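Matching sites in beta-agarase AgaA from Microbulbifer thermotolerans, a protein that cleaves the beta-1,4-galactosidic linkages of agarose from within the chain, releasing mainly neoagarotetraose (PDB 3WZ1 (chain A, 1.60 Å), residues L150-H155 and L199-D204), and in its relative beta-agarase from Persicobacter (PDB 6AII (chain B, 1.63 Å), residues I173-H178 and L229-N234). Both blocks share one frame: the second was fitted to the first on N, CA, C and O of the twelve residues, RMSD 0.15 Å. Numbering follows each deposited sequence.

Structure 1 (3WZ1); sequences LHLSHH and LEYYVD.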
loop_
_atom_site.group_PDB
_atom_site.type_symbol
_atom_site.label_atom_id
_atom_site.label_comp_id
_atom_site.label_asym_id
_atom_site.label_seq_id
_atom_site.Cartn_x
_atom_site.Cartn_y
_atom_site.Cartn_z
ATOM N N LEU A 150 -4.812 -0.951 -11.265
ATOM C CA LEU A 150 -4.538 -0.897 -9.806
ATOM C C LEU A 150 -5.297 -2.066 -9.187
ATOM O O LEU A 150 -6.484 -2.260 -9.459
ATOM C CB LEU A 150 -5.043 0.412 -9.208
ATOM C CG LEU A 150 -4.377 1.684 -9.729
ATOM C CD1 LEU A 150 -5.145 2.928 -9.260
ATOM C CD2 LEU A 150 -2.900 1.758 -9.318
ATOM N N HIS A 151 -4.635 -2.874 -8.370
ATOM C CA HIS A 151 -5.297 -3.990 -7.731
ATOM C C HIS A 151 -5.945 -3.462 -6.453
ATOM O O HIS A 151 -5.240 -3.021 -5.527
ATOM C CB HIS A 151 -4.295 -5.097 -7.409
ATOM C CG HIS A 151 -4.929 -6.348 -6.911
ATOM N ND1 HIS A 151 -4.398 -7.085 -5.878
ATOM C CD2 HIS A 151 -6.048 -7.001 -7.300
ATOM C CE1 HIS A 151 -5.166 -8.129 -5.642
ATOM N NE2 HIS A 151 -6.158 -8.114 -6.517
ATOM N N LEU A 152 -7.271 -3.498 -6.408
ATOM C CA LEU A 152 -8.041 -2.993 -5.257
ATOM C C LEU A 152 -8.543 -4.182 -4.503
ATOM O O LEU A 152 -9.410 -4.894 -4.997
ATOM C CB LEU A 152 -9.216 -2.149 -5.732
ATOM C CG LEU A 152 -8.875 -1.013 -6.705
ATOM C CD1 LEU A 152 -10.148 -0.286 -7.108
ATOM C CD2 LEU A 152 -7.868 -0.049 -6.119
ATOM N N SER A 153 -8.001 -4.433 -3.318
ATOM C CA SER A 153 -8.267 -5.701 -2.672
ATOM C C SER A 153 -8.088 -5.670 -1.165
ATOM O O SER A 153 -7.780 -4.636 -0.564
ATOM C CB SER A 153 -7.424 -6.819 -3.317
ATOM O OG SER A 153 -8.021 -8.108 -3.048
ATOM N N HIS A 154 -8.330 -6.821 -0.570
ATOM C CA HIS A 154 -8.115 -7.041 0.856
ATOM C C HIS A 154 -7.968 -8.534 1.036
ATOM O O HIS A 154 -8.351 -9.291 0.142
ATOM C CB HIS A 154 -9.284 -6.510 1.705
ATOM C CG HIS A 154 -10.482 -7.412 1.717
ATOM N ND1 HIS A 154 -11.487 -7.321 0.782
ATOM C CD2 HIS A 154 -10.819 -8.437 2.536
ATOM C CE1 HIS A 154 -12.404 -8.235 1.034
ATOM N NE2 HIS A 154 -12.019 -8.932 2.087
ATOM N N HIS A 155 -7.383 -8.951 2.150
ATOM C CA HIS A 155 -7.267 -10.388 2.444
ATOM C C HIS A 155 -7.716 -10.695 3.848
ATOM O O HIS A 155 -7.536 -9.893 4.765
ATOM C CB HIS A 155 -5.827 -10.855 2.306
ATOM C CG HIS A 155 -5.279 -10.770 0.917
ATOM N ND1 HIS A 155 -5.025 -11.891 0.149
ATOM C CD2 HIS A 155 -4.919 -9.706 0.160
ATOM C CE1 HIS A 155 -4.542 -11.517 -1.022
ATOM N NE2 HIS A 155 -4.464 -10.194 -1.042
ATOM N N LEU A 199 -15.803 -1.320 2.749
ATOM C CA LEU A 199 -14.665 -0.586 2.184
ATOM C C LEU A 199 -15.068 0.174 0.933
ATOM O O LEU A 199 -15.780 -0.363 0.064
ATOM C CB LEU A 199 -13.580 -1.581 1.775
ATOM C CG LEU A 199 -13.045 -2.525 2.850
ATOM C CD1 LEU A 199 -12.035 -3.447 2.218
ATOM C CD2 LEU A 199 -12.404 -1.781 4.005
ATOM N N GLU A 200 -14.573 1.407 0.807
ATOM C CA GLU A 200 -14.738 2.197 -0.414
ATOM C C GLU A 200 -13.386 2.596 -0.966
ATOM O O GLU A 200 -12.562 3.146 -0.232
ATOM C CB GLU A 200 -15.565 3.456 -0.159
ATOM C CG GLU A 200 -16.987 3.178 0.314
ATOM C CD GLU A 200 -17.686 4.384 0.905
ATOM O OE1 GLU A 200 -17.095 5.474 1.050
ATOM O OE2 GLU A 200 -18.890 4.219 1.254
ATOM N N TYR A 201 -13.164 2.345 -2.254
ATOM C CA TYR A 201 -11.899 2.704 -2.911
ATOM C C TYR A 201 -12.037 3.944 -3.775
ATOM O O TYR A 201 -12.973 4.033 -4.594
ATOM C CB TYR A 201 -11.392 1.559 -3.781
ATOM C CG TYR A 201 -10.984 0.329 -2.979
ATOM C CD1 TYR A 201 -11.931 -0.567 -2.517
ATOM C CD2 TYR A 201 -9.647 0.080 -2.672
ATOM C CE1 TYR A 201 -11.561 -1.669 -1.774
ATOM C CE2 TYR A 201 -9.271 -1.040 -1.934
ATOM C CZ TYR A 201 -10.229 -1.912 -1.484
ATOM O OH TYR A 201 -9.905 -3.031 -0.733
ATOM N N TYR A 202 -11.080 4.853 -3.642
ATOM C CA TYR A 202 -11.080 6.123 -4.366
ATOM C C TYR A 202 -9.767 6.319 -5.116
ATOM O O TYR A 202 -8.687 6.123 -4.547
ATOM C CB TYR A 202 -11.267 7.280 -3.390
ATOM C CG TYR A 202 -12.590 7.258 -2.656
ATOM C CD1 TYR A 202 -12.772 6.482 -1.525
ATOM C CD2 TYR A 202 -13.629 8.067 -3.072
ATOM C CE1 TYR A 202 -13.968 6.484 -0.842
ATOM C CE2 TYR A 202 -14.831 8.090 -2.399
ATOM C CZ TYR A 202 -15.001 7.285 -1.279
ATOM O OH TYR A 202 -16.204 7.301 -0.615
ATOM N N VAL A 203 -9.861 6.676 -6.398
ATOM C CA VAL A 203 -8.685 6.927 -7.221
ATOM C C VAL A 203 -8.774 8.368 -7.720
ATOM O O VAL A 203 -9.775 8.745 -8.342
ATOM C CB VAL A 203 -8.589 5.938 -8.395
ATOM C CG1 VAL A 203 -7.432 6.303 -9.318
ATOM C CG2 VAL A 203 -8.428 4.504 -7.888
ATOM N N ASP A 204 -7.769 9.184 -7.405
ATOM C CA ASP A 204 -7.739 10.576 -7.832
ATOM C C ASP A 204 -9.058 11.312 -7.523
ATOM O O ASP A 204 -9.592 12.068 -8.358
ATOM C CB ASP A 204 -7.342 10.658 -9.311
ATOM C CG ASP A 204 -5.936 10.139 -9.566
ATOM O OD1 ASP A 204 -5.099 10.374 -8.691
ATOM O OD2 ASP A 204 -5.691 9.562 -10.652
HETATM O O HOH W 1 -11.501 -5.375 -1.204
#

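Structure 2 (6AII); sequences IHLSHH and LEYYIN.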
loop_
_atom_site.group_PDB
_atom_site.type_symbol
_atom_site.label_atom_id
_atom_site.label_comp_id
_atom_site.label_asym_id
_atom_site.label_seq_id
_atom_site.Cartn_x
_atom_site.Cartn_y
_atom_site.Cartn_z
ATOM N N ILE B 173 -4.573 -1.190 -11.384
ATOM C CA ILE B 173 -4.388 -1.011 -9.908
ATOM C C ILE B 173 -5.233 -2.104 -9.259
ATOM O O ILE B 173 -6.450 -2.112 -9.400
ATOM C CB ILE B 173 -4.746 0.395 -9.420
ATOM C CG1 ILE B 173 -3.841 1.478 -10.008
ATOM C CG2 ILE B 173 -4.644 0.463 -7.882
ATOM C CD1 ILE B 173 -4.345 2.896 -9.794
ATOM N N HIS B 174 -4.597 -2.950 -8.466
ATOM C CA HIS B 174 -5.305 -3.963 -7.706
ATOM C C HIS B 174 -5.958 -3.364 -6.462
ATOM O O HIS B 174 -5.266 -2.735 -5.720
ATOM C CB HIS B 174 -4.326 -5.072 -7.328
ATOM C CG HIS B 174 -4.975 -6.299 -6.780
ATOM N ND1 HIS B 174 -4.460 -6.979 -5.665
ATOM C CD2 HIS B 174 -6.078 -6.978 -7.181
ATOM C CE1 HIS B 174 -5.221 -8.058 -5.452
ATOM N NE2 HIS B 174 -6.168 -8.107 -6.376
ATOM N N LEU B 175 -7.293 -3.508 -6.310
ATOM C CA LEU B 175 -8.060 -2.976 -5.185
ATOM C C LEU B 175 -8.627 -4.213 -4.471
ATOM O O LEU B 175 -9.504 -4.877 -5.033
ATOM C CB LEU B 175 -9.201 -2.069 -5.680
ATOM C CG LEU B 175 -8.776 -0.951 -6.608
ATOM C CD1 LEU B 175 -10.037 -0.238 -7.130
ATOM C CD2 LEU B 175 -7.817 0.032 -5.887
ATOM N N SER B 176 -8.104 -4.488 -3.301
ATOM C CA SER B 176 -8.429 -5.773 -2.690
ATOM C C SER B 176 -8.178 -5.736 -1.189
ATOM O O SER B 176 -7.899 -4.682 -0.589
ATOM C CB SER B 176 -7.587 -6.879 -3.366
ATOM O OG SER B 176 -8.192 -8.132 -3.079
ATOM N N HIS B 177 -8.336 -6.885 -0.565
ATOM C CA HIS B 177 -8.038 -7.092 0.864
ATOM C C HIS B 177 -7.909 -8.602 1.071
ATOM O O HIS B 177 -8.339 -9.361 0.196
ATOM C CB HIS B 177 -9.152 -6.487 1.706
ATOM C CG HIS B 177 -10.409 -7.304 1.723
ATOM N ND1 HIS B 177 -11.363 -7.235 0.737
ATOM C CD2 HIS B 177 -10.796 -8.314 2.574
ATOM C CE1 HIS B 177 -12.350 -8.075 1.000
ATOM N NE2 HIS B 177 -11.994 -8.807 2.134
ATOM N N HIS B 178 -7.377 -9.021 2.229
ATOM C CA HIS B 178 -7.220 -10.478 2.511
ATOM C C HIS B 178 -7.653 -10.728 3.955
ATOM O O HIS B 178 -7.367 -9.879 4.811
ATOM C CB HIS B 178 -5.779 -10.949 2.362
ATOM C CG HIS B 178 -5.199 -10.825 0.993
ATOM N ND1 HIS B 178 -4.952 -11.934 0.245
ATOM C CD2 HIS B 178 -4.794 -9.742 0.274
ATOM C CE1 HIS B 178 -4.409 -11.567 -0.912
ATOM N NE2 HIS B 178 -4.308 -10.205 -0.929
ATOM N N LEU B 229 -15.939 -1.367 2.694
ATOM C CA LEU B 229 -14.734 -0.713 2.199
ATOM C C LEU B 229 -15.099 0.070 0.925
ATOM O O LEU B 229 -15.893 -0.424 0.101
ATOM C CB LEU B 229 -13.704 -1.759 1.787
ATOM C CG LEU B 229 -13.092 -2.644 2.846
ATOM C CD1 LEU B 229 -12.152 -3.631 2.155
ATOM C CD2 LEU B 229 -12.359 -1.826 3.882
ATOM N N GLU B 230 -14.569 1.292 0.829
ATOM C CA GLU B 230 -14.761 2.058 -0.387
ATOM C C GLU B 230 -13.403 2.513 -0.871
ATOM O O GLU B 230 -12.571 2.992 -0.096
ATOM C CB GLU B 230 -15.600 3.327 -0.192
ATOM C CG GLU B 230 -16.978 3.039 0.396
ATOM C CD GLU B 230 -17.763 4.273 0.802
ATOM O OE1 GLU B 230 -17.217 5.416 0.735
ATOM O OE2 GLU B 230 -18.913 4.077 1.295
ATOM N N TYR B 231 -13.169 2.419 -2.209
ATOM C CA TYR B 231 -11.861 2.868 -2.806
ATOM C C TYR B 231 -12.071 4.081 -3.727
ATOM O O TYR B 231 -13.087 4.196 -4.441
ATOM C CB TYR B 231 -11.310 1.716 -3.654
ATOM C CG TYR B 231 -10.942 0.489 -2.880
ATOM C CD1 TYR B 231 -11.918 -0.454 -2.596
ATOM C CD2 TYR B 231 -9.648 0.230 -2.465
ATOM C CE1 TYR B 231 -11.631 -1.614 -1.888
ATOM C CE2 TYR B 231 -9.353 -0.919 -1.720
ATOM C CZ TYR B 231 -10.343 -1.846 -1.466
ATOM O OH TYR B 231 -10.034 -2.982 -0.777
ATOM N N TYR B 232 -11.072 4.990 -3.701
ATOM C CA TYR B 232 -11.078 6.233 -4.396
ATOM C C TYR B 232 -9.751 6.390 -5.126
ATOM O O TYR B 232 -8.681 6.239 -4.540
ATOM C CB TYR B 232 -11.203 7.398 -3.400
ATOM C CG TYR B 232 -12.537 7.364 -2.704
ATOM C CD1 TYR B 232 -12.767 6.533 -1.605
ATOM C CD2 TYR B 232 -13.573 8.109 -3.183
ATOM C CE1 TYR B 232 -14.033 6.452 -1.019
ATOM C CE2 TYR B 232 -14.839 8.028 -2.622
ATOM C CZ TYR B 232 -15.069 7.190 -1.558
ATOM O OH TYR B 232 -16.336 7.184 -1.021
ATOM N N ILE B 233 -9.802 6.720 -6.436
ATOM C CA ILE B 233 -8.635 6.987 -7.237
ATOM C C ILE B 233 -8.770 8.416 -7.770
ATOM O O ILE B 233 -9.778 8.770 -8.427
ATOM C CB ILE B 233 -8.469 5.941 -8.368
ATOM C CG1 ILE B 233 -8.187 4.567 -7.760
ATOM C CG2 ILE B 233 -7.366 6.383 -9.318
ATOM C CD1 ILE B 233 -8.156 3.432 -8.745
ATOM N N ASN B 234 -7.749 9.261 -7.523
ATOM C CA ASN B 234 -7.738 10.601 -8.007
ATOM C C ASN B 234 -8.990 11.363 -7.597
ATOM O O ASN B 234 -9.523 12.184 -8.336
ATOM C CB ASN B 234 -7.435 10.675 -9.490
ATOM C CG ASN B 234 -6.024 10.272 -9.816
ATOM O OD1 ASN B 234 -5.131 10.334 -8.967
ATOM N ND2 ASN B 234 -5.813 9.857 -11.074
HETATM O O HOH W 2 -11.547 -5.319 -1.255
#

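Structure 1 (3WZ1)
In the buried core of the GH16 beta-jelly roll, between its two layers of strands, side chains of 150-155 meet those of 199-204. Tyr201 reaches across, and its OH donates a 2.7 Å hydrogen bond to the backbone O of Ser153, which it meets from above the carbonyl plane (64° out of it). Water 1 gives a hydrogen to the same Tyr201 OH and also bonds ND1 of His154 in the plane of that ring, while NE2 of His154 is tied to the backbone O of Ile217. Leu152 slides past Tyr201 and lays its CB over one ring face, a CH-pi contact 4.0 Å from the ring centroid. CD1 of Leu199 lies 4.1 Å from CB of His154. At the other end Leu150 and Val203 meet tip to tip, CD1 to CG2 at 3.9 Å; with CG1 of Val203 anti to the backbone N (chi1 174°), CG2 stands beside that N and meets Leu150. The strand 150-158 also borders the predicted catalytic pair: His151 ND1 is hydrogen-bonded to Glu134, the probable proton donor.

Structure 2 (6AII)
Packing between the two strand layers of the jelly-roll core joins 173-178 to 229-234. Tyr231 extends to the facing strand, where its OH donates a hydrogen bond of 2.7 Å to the backbone O of Ser176, coming from above the carbonyl plane (58° out of it). This hydroxyl also accepts a hydrogen from water 2, which in turn is bonded to ND1 of His177 in the ring plane; NE2 of His177 has the backbone O of Leu265 as its partner. CB of Leu175 sits over one face of the Tyr231 ring in a CH-pi contact, 4.0 Å from the centroid, as the two side chains run past each other. Leu229 brings CD1 to 4.2 Å from CB of His177. Farther along, Ile173 and Ile233 reach toward each other tip to tip, their CD1 atoms 4.0 Å apart. With chi1 at -66°, Ile233 carries CG1 beside its backbone N, and CD1 extends from that branch to Ile173. His174 ND1 is hydrogen-bonded to Glu150 on the neighbouring strand.

How the two compare
The polar link across the layers is kept: Tyr201(A) OH bonds Ser153(A) O at 2.7 Å, as Tyr231(B) OH does Ser176(B) O, and waters 1 and 2 occupy the same place. The bond from Tyr202(A) OH to Glu200(A) OE1 likewise recurs between Tyr232(B) and Glu230(B). Leu152(A), His154(A), Leu199(A) and Tyr201(A) and their counterparts hold their places. Two of the three exchanges within the segments lie at the apolar end, where the paired side chains are buried.

There Leu150(A) is exchanged for Ile173(B). CG of Leu150(A) and CG1 of Ile173(B) are 0.6 Å apart, and the two CD1 atoms lie 1.0 Å apart, so an arm toward the partner strand is common to both. Ile173(B) branches at the beta carbon, where Leu150(A) branches one carbon farther out, and CG2 of Ile173(B) has no counterpart in the side chain of Leu150(A). Facing it, Val203(A) corresponds to Ile233(B). CG1 of Val203(A) falls with CG2 of Ile233(B), 0.1 Å apart, and CG2 of Val203(A) with CG1 of Ile233(B), 0.3 Å apart. Leu150(A) touches Val203(A) as Ile173(B) touches Ile233(B), so the apolar contact is kept with both partners exchanged. Beyond the contact Asp204(A), whose carboxylate is probably charged, matches the neutral amide of Asn234(B), both at positive phi, OD2 of Asp204(A) and ND2 of Asn234(B) being 0.5 Å apart.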